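Local coordinates for uncharacterized protein (PDB 5EVH) that is of unknown function but belongs to the SnoaL-like family of the NTF2 clan, whose relatives often bind small molecules in a pocket lined by a curved sheet, at residues L61-L67 with M79-T84; S5-L9 with F70-A76; F24-M28 with F50-M54; G34-P40 with T104-F110. One frame throughout, in Å; residues are numbered along the deposited sequence.

Contact 1: residues L61-L67 with M79-T84; sequences LVGSAVL and MYDTET
An antiparallel beta hairpin forms here: strand 79-84 runs back along strand 63-67 at 160°, their axes 4.3 Å apart, at the end of the mixed sheet of an NTF2-like fold. Ser64 faces Thr82 and Val66 faces Tyr80 in non-hydrogen-bonded pairs, both with CA atoms 4.1 Å apart. Between them Ala65 and Asp81 form a hydrogen-bonded pair, Asp81 N to Ala65 O 2.8 Å and Ala65 N to Asp81 O 3.1 Å. Leu67, chi1 m and chi2 t, leans over the partner strand: its CD1 lies 4.3 Å from both Met79 CG and Asp81 CB, while Leu67 N bonds Met79 O at 2.8 Å. Leu67 also packs on Arg107 of the second subunit. At the other end the chain turns a corner at Val62, whose N reaches Glu83 O at 2.8 Å; Glu83 N returns to Gly63 O at 2.9 Å. With chi1 m, the Glu83 side chain curls over Gly63, where a CB would clash with OE2. A water joins Ser64 N to Glu83 OE2, 3.1 Å from each.

Contact 2: residues S5-L9 with F70-A76; sequences STAAL and FGDATTA
The N terminus of helix 7-20 sits on the turn between strands 61-71 and 75-84, the CA atoms of Leu9 and Gly71 5.0 Å apart and those of Ala8 and Thr74 5.1 Å. Ala8 N makes a weak hydrogen bond of 3.4 Å to Asp72 O, and a water donates to that same Asp72 O (2.6 Å) while accepting from Leu9 N (2.8 Å), so one carbonyl is linked to two helix amides, one directly and one through water. Each partner is also shaped from within: Ser5 OG takes Ala7 N at 3.2 Å in an ST turn, and Asp72, chi1 p, folds OD1 back onto Thr74 N (3.1 Å, an Asx turn) and Thr75 N (2.8 Å). Van der Waals contacts close the gap. Ala8 CB lies 3.3 Å from Asp72 O; the apolar pairs are Ala8 CB to Ala76 CB, 4.3 Å, and Leu9 CD1 (chi1 t, chi2 p) to Ala76 CB, 4.2 Å. This surface contact joins helix 7-20 to the hairpin tip, with strand 92-99 adjoining through Val98 and the second subunit packing its Phe70 on Phe70.

Contact 3: residues F24-M28 with F50-M54; sequences FDTAM and FRAFM
Selenium and methyl groups fill the middle of this helix-helix contact. Met54, modelled as selenomethionine with two conformers, one of them given here, has chi1 p and sends CE to 3.4 Å from Ala27 CB and 3.9 Å from Met28 SE. Its own SE lies 3.6 Å from Phe24 CD1, an oblique Met-aromatic contact 4.7 Å from the ring centroid. Met28, also a selenomethionine and m at all three chi angles, points SE at the edge of the Phe50 ring, 4.1 Å from CD2, in a second Met-aromatic contact. These long, flexible side chains bridge a wide gap: the axes of helices 24-28 and 50-54 come no closer than 11.7 Å and cross at 131°, and the nearest CA atoms, those of Met28 and Arg51, are 7.7 Å apart. Outward from this centre stretches Arg51, chi1 to chi3 all t, its guanidinium laid with one face over Phe24 CB, which is 3.4 Å from NH2. At the polar edge a salt bridge closes the contact, with Arg51 NH1 3.1 Å from Asp25 OD1 and a weak bond from Arg51 NH2 to the same oxygen at 3.4 Å; Glu55 holds Arg51 NE. Consistent with an NTF2-like fold, helices gather on one sheet face: Ala18 of helix 7-20 meets Ala27, its Tyr15 meets Phe50 and Met54, and Phe50 continues onto Ile35 and Cys37 of strand 35-39.

Contact 4: residues G34-P40 with T104-F110; sequences GIVCHAP and TQLRIIF
Two parallel strands pair here within the mixed sheet: strand 35-39 lies between strands 42-45 and 102-109 and runs at 9° to segment 104-109, axes 4.6 Å apart. Val36 pairs with Gln105, Cys37 with Leu106 and His38 with Arg107. The bonds alternate: Val36 N to Thr104 O 3.1 Å, Leu106 N to Val36 O 2.9 Å, His38 N to Leu106 O 2.8 Å and Ile108 N to His38 O 2.9 Å. A water donates to Gly34 O (2.8 Å) and Thr104 O (2.7 Å) where the pairing of the two segments begins. On the face of Cys37 and Leu106, Cys37 SG is 4.1 Å from Leu106 CD2, and Phe50 of helix 47-58 covers both. On the other face the Arg107 guanidinium lies flat on the His38 ring, centres 4.2 Å apart and planes at 9°; Arg107 also packs on Leu67 of the second subunit. Past the paired strands, Pro40 CG sits over the Phe110 ring in a CH-pi contact, 3.8 Å from the centroid, and a glycerol lies beside Phe110. Thr104 and Gln105 both face Thr97 in a classic beta bulge. A bent sheet with helices packed on one face is consistent with the NTF2-like fold.

In the fold
From the N terminus, helix 7-20 opens contact 2, which closes some sixty residues later on the tip of the hairpin. Within that span contact 3 brings helix 24-28 against helix 47-58. Contact 4 begins between the two halves of contact 3, on strand 35-39, and closes late, on strand 102-109; it therefore crosses both contacts 2 and 3 and encloses contact 1. Contact 1 starts after contact 3 has closed and crosses contact 2, sharing its two strands. In space, Phe50 and Phe53 carry contact 3 onto the sheet of contact 4, while Tyr80 of contact 1 reaches Ile108. Contacts 1, 2 and 4 also touch the second subunit.

Contact 1: residues L61-L67 with M79-T84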
# COMPACT_ATOMS: atom_id res chain seq x y z
N LEU A 61 16.08 -5.97 4.26
CA LEU A 61 15.61 -4.98 5.23
C LEU A 61 16.65 -4.73 6.33
O LEU A 61 17.15 -5.68 6.94
CB LEU A 61 14.36 -5.48 5.96
CG LEU A 61 13.10 -4.75 5.59
CD1 LEU A 61 12.89 -5.04 4.08
CD2 LEU A 61 11.96 -5.23 6.46
N VAL A 62 16.88 -3.46 6.66
CA VAL A 62 17.79 -3.12 7.77
C VAL A 62 17.10 -2.25 8.81
O VAL A 62 17.75 -1.78 9.77
CB VAL A 62 19.09 -2.46 7.27
CG1 VAL A 62 19.89 -3.47 6.33
CG2 VAL A 62 18.80 -1.10 6.49
N GLY A 63 15.80 -2.03 8.65
CA GLY A 63 15.00 -1.36 9.69
C GLY A 63 13.57 -1.31 9.18
O GLY A 63 13.30 -1.59 8.00
N SER A 64 12.65 -1.03 10.08
CA SER A 64 11.24 -0.93 9.66
C SER A 64 10.47 -0.33 10.82
O SER A 64 10.94 -0.35 11.96
CB SER A 64 10.61 -2.29 9.30
OG SER A 64 10.60 -3.17 10.45
N ALA A 65 9.24 0.11 10.56
CA ALA A 65 8.37 0.63 11.60
C ALA A 65 6.96 0.52 11.08
O ALA A 65 6.73 0.89 9.93
CB ALA A 65 8.70 2.10 11.91
N VAL A 66 6.05 0.04 11.91
CA VAL A 66 4.62 -0.01 11.54
C VAL A 66 4.06 1.40 11.60
O VAL A 66 4.27 2.11 12.59
CB VAL A 66 3.89 -0.96 12.50
CG1 VAL A 66 2.34 -0.96 12.18
CG2 VAL A 66 4.41 -2.42 12.27
N LEU A 67 3.43 1.85 10.53
CA LEU A 67 2.81 3.18 10.48
C LEU A 67 1.35 3.14 10.84
O LEU A 67 0.82 4.12 11.41
CB LEU A 67 2.97 3.78 9.07
CG LEU A 67 4.43 3.81 8.61
CD1 LEU A 67 4.54 4.39 7.17
CD2 LEU A 67 5.31 4.63 9.53
N MSE A 79 0.32 -0.96 7.24
CA MSE A 79 1.27 -0.20 6.40
C MSE A 79 2.50 0.02 7.27
O MSE A 79 2.38 0.36 8.47
CB MSE A 79 0.67 1.11 5.96
CG MSE A 79 1.72 1.90 5.12
SE MSE A 79 1.05 3.65 4.51
CE MSE A 79 -0.33 3.02 3.18
N TYR A 80 3.70 -0.20 6.70
CA TYR A 80 4.94 -0.10 7.45
C TYR A 80 6.00 0.53 6.56
O TYR A 80 5.97 0.42 5.34
CB TYR A 80 5.41 -1.46 8.02
CG TYR A 80 5.50 -2.57 7.00
CD1 TYR A 80 4.42 -3.41 6.77
CD2 TYR A 80 6.67 -2.77 6.29
CE1 TYR A 80 4.52 -4.46 5.84
CE2 TYR A 80 6.79 -3.80 5.37
CZ TYR A 80 5.70 -4.63 5.14
OH TYR A 80 5.80 -5.65 4.21
N ASP A 81 6.93 1.23 7.19
CA ASP A 81 8.07 1.72 6.45
C ASP A 81 9.13 0.63 6.51
O ASP A 81 9.17 -0.15 7.46
CB ASP A 81 8.62 2.98 7.12
CG ASP A 81 9.79 3.63 6.27
OD1 ASP A 81 9.66 3.61 5.01
OD2 ASP A 81 10.80 4.07 6.85
N THR A 82 9.99 0.58 5.51
CA THR A 82 11.20 -0.25 5.62
C THR A 82 12.40 0.57 5.21
O THR A 82 12.28 1.53 4.42
CB THR A 82 11.17 -1.56 4.75
OG1 THR A 82 11.39 -1.25 3.35
CG2 THR A 82 9.83 -2.36 4.88
N GLU A 83 13.58 0.21 5.75
CA GLU A 83 14.85 0.77 5.32
C GLU A 83 15.62 -0.34 4.60
O GLU A 83 15.61 -1.47 5.08
CB GLU A 83 15.65 1.23 6.52
CG GLU A 83 14.82 2.28 7.33
CD GLU A 83 15.42 2.45 8.76
OE1 GLU A 83 16.65 2.75 8.91
OE2 GLU A 83 14.62 2.23 9.72
N THR A 84 16.35 -0.00 3.51
CA THR A 84 17.24 -0.94 2.82
C THR A 84 18.52 -0.20 2.48
O THR A 84 18.59 1.04 2.59
CB THR A 84 16.59 -1.52 1.52
OG1 THR A 84 16.55 -0.50 0.52
CG2 THR A 84 15.13 -2.01 1.78
O HOH W 1 14.12 0.58 12.29

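Contact 2: residues S5-L9 with F70-A76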
# COMPACT_ATOMS: atom_id res chain seq x y z
N SER A 5 -12.94 -8.76 18.43
CA SER A 5 -11.85 -9.70 18.09
C SER A 5 -10.73 -9.04 17.29
O SER A 5 -10.92 -8.30 16.31
CB SER A 5 -12.34 -10.90 17.29
OG SER A 5 -11.25 -11.68 16.79
N THR A 6 -9.53 -9.36 17.77
CA THR A 6 -8.26 -8.86 17.25
C THR A 6 -7.48 -9.97 16.58
O THR A 6 -6.27 -9.81 16.36
CB THR A 6 -7.42 -8.30 18.42
OG1 THR A 6 -7.27 -9.35 19.41
CG2 THR A 6 -8.11 -7.08 19.10
N ALA A 7 -8.12 -11.13 16.29
CA ALA A 7 -7.35 -12.32 15.94
C ALA A 7 -6.51 -12.09 14.69
O ALA A 7 -5.31 -12.44 14.64
CB ALA A 7 -8.29 -13.52 15.73
N ALA A 8 -7.12 -11.54 13.64
CA ALA A 8 -6.36 -11.45 12.39
C ALA A 8 -5.22 -10.47 12.53
O ALA A 8 -4.15 -10.67 11.95
CB ALA A 8 -7.26 -11.02 11.20
N LEU A 9 -5.45 -9.35 13.21
CA LEU A 9 -4.37 -8.37 13.35
C LEU A 9 -3.25 -8.93 14.24
O LEU A 9 -2.07 -8.66 14.00
CB LEU A 9 -4.90 -7.05 13.99
CG LEU A 9 -3.82 -5.92 14.12
CD1 LEU A 9 -3.14 -5.66 12.77
CD2 LEU A 9 -4.44 -4.62 14.63
N PHE A 70 -4.77 -2.26 11.42
CA PHE A 70 -6.14 -2.41 11.84
C PHE A 70 -6.54 -3.82 11.47
O PHE A 70 -5.95 -4.42 10.56
CB PHE A 70 -7.10 -1.47 11.08
CG PHE A 70 -6.96 -0.03 11.46
CD1 PHE A 70 -7.67 0.48 12.57
CD2 PHE A 70 -6.19 0.85 10.69
CE1 PHE A 70 -7.61 1.84 12.87
CE2 PHE A 70 -6.12 2.23 11.00
CZ PHE A 70 -6.84 2.70 12.15
N GLY A 71 -7.53 -4.35 12.15
CA GLY A 71 -8.10 -5.57 11.59
C GLY A 71 -9.37 -5.96 12.31
O GLY A 71 -9.85 -5.26 13.21
N ASP A 72 -9.98 -7.04 11.84
CA ASP A 72 -11.14 -7.62 12.52
C ASP A 72 -10.90 -9.12 12.73
O ASP A 72 -9.77 -9.57 12.86
CB ASP A 72 -12.44 -7.34 11.75
CG ASP A 72 -12.40 -7.83 10.28
OD1 ASP A 72 -11.63 -8.76 9.91
OD2 ASP A 72 -13.20 -7.30 9.45
N ALA A 73 -11.98 -9.90 12.75
CA ALA A 73 -11.83 -11.28 13.14
C ALA A 73 -11.06 -12.06 12.08
O ALA A 73 -10.34 -13.02 12.42
CB ALA A 73 -13.21 -11.89 13.37
N THR A 74 -11.18 -11.67 10.79
CA THR A 74 -10.58 -12.49 9.75
C THR A 74 -9.68 -11.73 8.78
O THR A 74 -9.05 -12.38 7.93
CB THR A 74 -11.66 -13.21 8.94
OG1 THR A 74 -12.51 -12.24 8.32
CG2 THR A 74 -12.49 -14.19 9.87
N THR A 75 -9.63 -10.40 8.82
CA THR A 75 -8.74 -9.69 7.91
C THR A 75 -8.01 -8.62 8.67
O THR A 75 -8.47 -8.14 9.72
CB THR A 75 -9.45 -9.01 6.72
OG1 THR A 75 -10.33 -8.00 7.21
CG2 THR A 75 -10.20 -10.04 5.82
N ALA A 76 -6.87 -8.21 8.10
CA ALA A 76 -6.05 -7.19 8.69
C ALA A 76 -5.48 -6.36 7.56
O ALA A 76 -5.27 -6.84 6.43
CB ALA A 76 -4.92 -7.79 9.59
O HOH W 2 -7.89 -8.22 14.11

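Contact 3: residues F24-M28 with F50-M54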
# COMPACT_ATOMS: atom_id res chain seq x y z
N PHE A 24 12.49 -16.77 10.46
CA PHE A 24 11.56 -17.17 9.41
C PHE A 24 10.77 -18.41 9.74
O PHE A 24 9.63 -18.55 9.30
CB PHE A 24 12.29 -17.48 8.12
CG PHE A 24 13.10 -16.38 7.69
CD1 PHE A 24 12.48 -15.20 7.37
CD2 PHE A 24 14.50 -16.51 7.62
CE1 PHE A 24 13.27 -14.13 6.99
CE2 PHE A 24 15.33 -15.45 7.22
CZ PHE A 24 14.72 -14.24 6.92
N ASP A 25 11.41 -19.38 10.38
CA ASP A 25 10.65 -20.53 10.81
C ASP A 25 9.48 -20.09 11.66
O ASP A 25 8.38 -20.63 11.51
CB ASP A 25 11.54 -21.49 11.58
CG ASP A 25 12.56 -22.21 10.66
OD1 ASP A 25 12.45 -22.07 9.40
OD2 ASP A 25 13.43 -22.91 11.21
N THR A 26 9.68 -19.05 12.49
CA THR A 26 8.57 -18.56 13.32
C THR A 26 7.53 -17.86 12.47
O THR A 26 6.32 -18.11 12.63
CB THR A 26 9.10 -17.63 14.41
OG1 THR A 26 10.04 -18.39 15.20
CG2 THR A 26 7.96 -17.09 15.33
N ALA A 27 7.97 -17.01 11.53
CA ALA A 27 7.02 -16.31 10.66
C ALA A 27 6.17 -17.29 9.87
O ALA A 27 4.95 -17.11 9.75
CB ALA A 27 7.77 -15.37 9.70
N MSE A 28 6.78 -18.40 9.41
CA MSE A 28 6.08 -19.36 8.57
C MSE A 28 5.07 -20.17 9.36
O MSE A 28 4.18 -20.77 8.77
CB MSE A 28 7.07 -20.28 7.86
CG MSE A 28 7.91 -19.56 6.79
SE MSE A 28 6.88 -18.73 5.35
CE MSE A 28 6.06 -20.34 4.73
N PHE A 50 5.96 -18.95 -1.39
CA PHE A 50 5.88 -17.72 -0.60
C PHE A 50 7.20 -17.51 0.15
O PHE A 50 7.75 -16.40 0.18
CB PHE A 50 4.70 -17.79 0.38
CG PHE A 50 4.52 -16.54 1.17
CD1 PHE A 50 4.04 -15.38 0.54
CD2 PHE A 50 4.85 -16.49 2.53
CE1 PHE A 50 3.90 -14.19 1.26
CE2 PHE A 50 4.73 -15.32 3.24
CZ PHE A 50 4.24 -14.15 2.64
N ARG A 51 7.71 -18.56 0.78
CA ARG A 51 8.96 -18.47 1.51
C ARG A 51 10.10 -18.02 0.60
O ARG A 51 10.90 -17.15 0.96
CB ARG A 51 9.26 -19.81 2.16
CG ARG A 51 10.61 -19.84 2.81
CD ARG A 51 10.66 -20.81 3.96
NE ARG A 51 11.83 -20.41 4.74
CZ ARG A 51 12.09 -20.81 5.97
NH1 ARG A 51 11.22 -21.61 6.56
NH2 ARG A 51 13.20 -20.38 6.59
N ALA A 52 10.17 -18.58 -0.61
CA ALA A 52 11.21 -18.19 -1.54
C ALA A 52 11.12 -16.71 -1.91
O ALA A 52 12.13 -16.14 -2.31
CB ALA A 52 11.16 -19.09 -2.80
N PHE A 53 9.95 -16.07 -1.79
CA PHE A 53 9.79 -14.63 -2.04
C PHE A 53 10.09 -13.80 -0.78
O PHE A 53 10.85 -12.83 -0.83
CB PHE A 53 8.37 -14.37 -2.59
CG PHE A 53 7.88 -12.97 -2.41
CD1 PHE A 53 8.35 -11.95 -3.19
CD2 PHE A 53 6.91 -12.67 -1.47
CE1 PHE A 53 7.88 -10.62 -3.00
CE2 PHE A 53 6.43 -11.37 -1.30
CZ PHE A 53 6.91 -10.35 -2.07
N MSE A 54 9.51 -14.20 0.37
CA MSE A 54 9.57 -13.37 1.60
C MSE A 54 10.98 -13.37 2.17
O MSE A 54 11.49 -12.33 2.61
CB MSE A 54 8.55 -13.82 2.70
CG MSE A 54 8.68 -15.25 3.28
SE MSE A 54 9.80 -15.61 4.94
CE MSE A 54 8.44 -15.30 6.33

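Contact 4: residues G34-P40 with T104-F110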
# COMPACT_ATOMS: atom_id res chain seq x y z
N GLY A 34 -1.49 -23.36 1.72
CA GLY A 34 -2.00 -22.97 0.42
C GLY A 34 -2.11 -21.45 0.27
O GLY A 34 -2.96 -20.98 -0.49
N ILE A 35 -1.27 -20.65 0.96
CA ILE A 35 -1.38 -19.18 0.88
C ILE A 35 -1.39 -18.74 -0.59
O ILE A 35 -0.70 -19.32 -1.44
CB ILE A 35 -0.24 -18.49 1.65
CG1 ILE A 35 -0.38 -16.93 1.62
CG2 ILE A 35 1.11 -19.01 1.12
CD1 ILE A 35 0.49 -16.25 2.67
N VAL A 36 -2.21 -17.74 -0.89
CA VAL A 36 -2.19 -17.03 -2.17
C VAL A 36 -1.67 -15.64 -1.87
O VAL A 36 -2.25 -14.92 -1.05
CB VAL A 36 -3.59 -16.95 -2.78
CG1 VAL A 36 -3.53 -16.08 -4.05
CG2 VAL A 36 -4.16 -18.40 -3.03
N CYS A 37 -0.56 -15.26 -2.52
CA CYS A 37 0.06 -13.95 -2.29
C CYS A 37 -0.01 -13.17 -3.60
O CYS A 37 0.37 -13.68 -4.66
CB CYS A 37 1.52 -14.09 -1.80
SG CYS A 37 2.34 -12.47 -1.66
N HIS A 38 -0.53 -11.95 -3.56
CA HIS A 38 -0.51 -11.10 -4.74
C HIS A 38 0.51 -10.02 -4.44
O HIS A 38 0.32 -9.23 -3.51
CB HIS A 38 -1.87 -10.48 -5.03
CG HIS A 38 -2.97 -11.47 -5.19
ND1 HIS A 38 -3.23 -12.12 -6.39
CD2 HIS A 38 -3.92 -11.89 -4.32
CE1 HIS A 38 -4.27 -12.92 -6.23
NE2 HIS A 38 -4.72 -12.78 -5.00
N ALA A 39 1.57 -9.98 -5.21
CA ALA A 39 2.68 -9.06 -4.94
C ALA A 39 2.89 -8.20 -6.18
O ALA A 39 2.29 -8.51 -7.21
CB ALA A 39 3.91 -9.87 -4.59
N PRO A 40 3.71 -7.13 -6.13
CA PRO A 40 3.78 -6.23 -7.30
C PRO A 40 4.22 -6.93 -8.57
O PRO A 40 3.70 -6.59 -9.64
CB PRO A 40 4.76 -5.15 -6.85
CG PRO A 40 4.47 -5.06 -5.34
CD PRO A 40 4.38 -6.54 -4.95
N THR A 104 -4.07 -16.92 4.93
CA THR A 104 -4.44 -17.69 3.74
C THR A 104 -4.40 -16.85 2.48
O THR A 104 -4.35 -17.41 1.38
CB THR A 104 -5.85 -18.26 3.87
OG1 THR A 104 -6.71 -17.12 4.04
CG2 THR A 104 -5.99 -19.18 5.05
N GLN A 105 -4.38 -15.52 2.62
CA GLN A 105 -4.25 -14.62 1.47
C GLN A 105 -3.50 -13.39 1.91
O GLN A 105 -3.70 -12.90 3.01
CB GLN A 105 -5.59 -14.11 0.93
CG GLN A 105 -6.53 -15.19 0.58
CD GLN A 105 -7.73 -14.62 -0.08
OE1 GLN A 105 -8.86 -14.75 0.42
NE2 GLN A 105 -7.51 -13.93 -1.22
N LEU A 106 -2.65 -12.87 1.03
CA LEU A 106 -1.80 -11.74 1.37
C LEU A 106 -1.64 -10.93 0.10
O LEU A 106 -1.13 -11.46 -0.89
CB LEU A 106 -0.44 -12.21 1.89
CG LEU A 106 0.39 -11.07 2.55
CD1 LEU A 106 1.40 -11.75 3.50
CD2 LEU A 106 1.13 -10.27 1.61
N ARG A 107 -2.11 -9.67 0.10
CA ARG A 107 -1.84 -8.77 -1.02
C ARG A 107 -0.88 -7.70 -0.52
O ARG A 107 -1.19 -6.99 0.44
CB ARG A 107 -3.11 -8.15 -1.62
CG ARG A 107 -2.74 -7.14 -2.74
CD ARG A 107 -4.00 -6.61 -3.57
NE ARG A 107 -5.10 -7.58 -3.83
CZ ARG A 107 -5.22 -8.30 -4.95
NH1 ARG A 107 -6.25 -9.12 -5.09
NH2 ARG A 107 -4.31 -8.21 -5.94
N ILE A 108 0.27 -7.56 -1.18
CA ILE A 108 1.26 -6.58 -0.72
C ILE A 108 1.56 -5.57 -1.82
O ILE A 108 1.63 -5.93 -3.00
CB ILE A 108 2.55 -7.26 -0.21
CG1 ILE A 108 3.63 -6.20 0.10
CG2 ILE A 108 3.15 -8.27 -1.21
CD1 ILE A 108 4.77 -6.80 0.94
N ILE A 109 1.63 -4.29 -1.44
CA ILE A 109 1.87 -3.20 -2.41
C ILE A 109 3.13 -2.47 -1.98
O ILE A 109 3.21 -2.04 -0.83
CB ILE A 109 0.69 -2.21 -2.47
CG1 ILE A 109 -0.60 -2.97 -2.77
CG2 ILE A 109 1.01 -1.16 -3.55
CD1 ILE A 109 -1.88 -2.01 -2.79
N PHE A 110 4.08 -2.30 -2.89
CA PHE A 110 5.17 -1.37 -2.69
C PHE A 110 5.68 -0.95 -4.06
O PHE A 110 5.37 -1.57 -5.09
CB PHE A 110 6.31 -1.97 -1.87
CG PHE A 110 6.86 -3.24 -2.44
CD1 PHE A 110 6.36 -4.47 -2.02
CD2 PHE A 110 7.87 -3.20 -3.39
CE1 PHE A 110 6.90 -5.69 -2.56
CE2 PHE A 110 8.42 -4.38 -3.95
CZ PHE A 110 7.92 -5.62 -3.56
O HOH W 3 -5.29 -19.78 0.39